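Local coordinates for glutathione S-transferase family protein (Populus trichocarpa, PDB 5F06), which transfers glutathione to electrophilic substrates as a Phi-class glutathione transferase, probably displacing halide from organic halides in detoxification, at the interface of chains A and B. Residues are numbered along the deposited sequence; one frame, centred on the assembly and turned at random. Chains: chain A/B, Glutathione S-transferase family protein.

The interface of chains A and B. Residues chain A 65, 67, 101, 104-105, 108; chain B 101, 104-105.
A:Arg67 lies across B:Glu101 and B:His105 in the dimer interface of this Phi-class glutathione transferase, where helix 66-76, which carries A:Arg67, itself a glutathione-binding residue, faces helix 90-119 of the partner. Cytosolic glutathione transferases are typically dimers, and the arginine shows how one side chain can serve several neighbours along its length. Its CB rests 3.5 Å from the carboxylate oxygen OE1 of B:Glu101. From CG to NE the chain is extended (chi2 165°, chi3 -177°), which carries CD past that carboxylate and on to NE2 of B:His105, 3.5 Å away. NE and CZ continue along the imidazole near CE1, and at the tip NH1 sits over the ring face, 3.9 Å from its centroid, in a cation-pi contact displaced toward the rim. The guanidinium and ring planes are 29° apart, so the group tilts over the ring instead of lying parallel to it. An edge of the guanidinium remains for water 1, which bonds to NH1 and to the backbone N of A:Arg67, to OE1 of A:Glu65 and, at 3.0 Å, to OE1 of B:Glu101. The water thus bridges two carboxylates whose OE1 atoms stand 4.6 Å apart, and the nearby arginine probably eases their like charges. A leucine in place of A:Arg67 would probably leave the B:His105 face without its cationic partner and water 1 without its NH1 bond, the bridge between the carboxylates being less firmly held. NE2 of B:His105 makes a weak, bent bond to OG of A:Ser104, while ND1 reaches water 2, shared with A:Asn108 ND2 and A:Ser104 O. Across the two-fold, NE2 of A:His105 pairs with OG of B:Ser104 at 3.1 Å, and water 3 joins its ND1 to B:Ser104 O.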
# COMPACT_ATOMS: atom_id res chain seq x y z
N GLU A 65 1.86 7.61 -8.02
CA GLU A 65 1.86 6.28 -7.37
C GLU A 65 1.42 5.22 -8.37
O GLU A 65 0.28 5.22 -8.85
CB GLU A 65 0.99 6.23 -6.11
CG GLU A 65 1.57 6.99 -4.94
CD GLU A 65 2.88 6.37 -4.46
OE1 GLU A 65 2.98 5.12 -4.43
OE2 GLU A 65 3.80 7.13 -4.11
N ARG A 67 0.61 2.15 -8.28
CA ARG A 67 -0.52 1.27 -7.98
C ARG A 67 -1.85 2.03 -7.90
O ARG A 67 -2.92 1.43 -8.00
CB ARG A 67 -0.26 0.51 -6.68
CG ARG A 67 1.02 -0.35 -6.70
CD ARG A 67 1.40 -0.77 -5.29
NE ARG A 67 2.65 -1.52 -5.22
CZ ARG A 67 3.86 -0.98 -5.30
NH1 ARG A 67 4.01 0.33 -5.47
NH2 ARG A 67 4.94 -1.76 -5.22
N GLU A 101 -2.87 -5.55 -1.12
CA GLU A 101 -2.40 -4.92 0.11
C GLU A 101 -1.22 -5.71 0.67
O GLU A 101 -0.31 -5.13 1.25
CB GLU A 101 -3.51 -4.82 1.15
CG GLU A 101 -4.49 -3.69 0.88
CD GLU A 101 -3.81 -2.33 0.88
OE1 GLU A 101 -3.01 -2.06 1.81
OE2 GLU A 101 -4.08 -1.53 -0.04
N SER A 104 1.78 -4.53 -1.17
CA SER A 104 2.20 -3.20 -0.75
C SER A 104 2.91 -3.19 0.61
O SER A 104 3.90 -2.47 0.78
CB SER A 104 0.99 -2.26 -0.68
OG SER A 104 0.52 -1.95 -1.98
N HIS A 105 2.40 -3.96 1.57
CA HIS A 105 2.86 -3.83 2.96
C HIS A 105 3.73 -4.97 3.44
O HIS A 105 4.32 -4.88 4.53
CB HIS A 105 1.65 -3.70 3.88
CG HIS A 105 0.87 -2.44 3.66
ND1 HIS A 105 1.18 -1.25 4.28
CD2 HIS A 105 -0.19 -2.18 2.86
CE1 HIS A 105 0.34 -0.32 3.88
NE2 HIS A 105 -0.51 -0.86 3.02
N ASN A 108 6.57 -5.84 -1.06
CA ASN A 108 7.39 -4.75 -1.61
C ASN A 108 8.44 -4.21 -0.63
O ASN A 108 9.57 -3.93 -1.05
CB ASN A 108 6.50 -3.60 -2.09
CG ASN A 108 7.28 -2.59 -2.90
OD1 ASN A 108 7.85 -2.92 -3.95
ND2 ASN A 108 7.32 -1.35 -2.43
N GLU B 101 -2.46 5.44 -1.58
CA GLU B 101 -1.18 4.81 -1.92
C GLU B 101 -0.02 5.58 -1.29
O GLU B 101 0.98 4.99 -0.88
CB GLU B 101 -1.01 4.71 -3.44
CG GLU B 101 -1.83 3.60 -4.05
CD GLU B 101 -1.40 2.23 -3.55
OE1 GLU B 101 -0.19 1.95 -3.55
OE2 GLU B 101 -2.27 1.43 -3.14
N SER B 104 0.22 4.39 2.25
CA SER B 104 0.79 3.05 2.35
C SER B 104 2.30 3.01 2.11
O SER B 104 3.02 2.29 2.79
CB SER B 104 0.11 2.10 1.36
OG SER B 104 -1.24 1.87 1.71
N HIS B 105 2.77 3.77 1.13
CA HIS B 105 4.15 3.62 0.66
C HIS B 105 5.10 4.70 1.12
O HIS B 105 6.31 4.56 0.95
CB HIS B 105 4.16 3.55 -0.87
CG HIS B 105 3.50 2.33 -1.41
ND1 HIS B 105 4.10 1.09 -1.40
CD2 HIS B 105 2.27 2.15 -1.96
CE1 HIS B 105 3.28 0.20 -1.93
NE2 HIS B 105 2.16 0.81 -2.27
O HOH W 1 1.99 2.70 -5.45
O HOH W 2 5.91 -0.66 0.02
O HOH W 3 3.35 0.40 4.81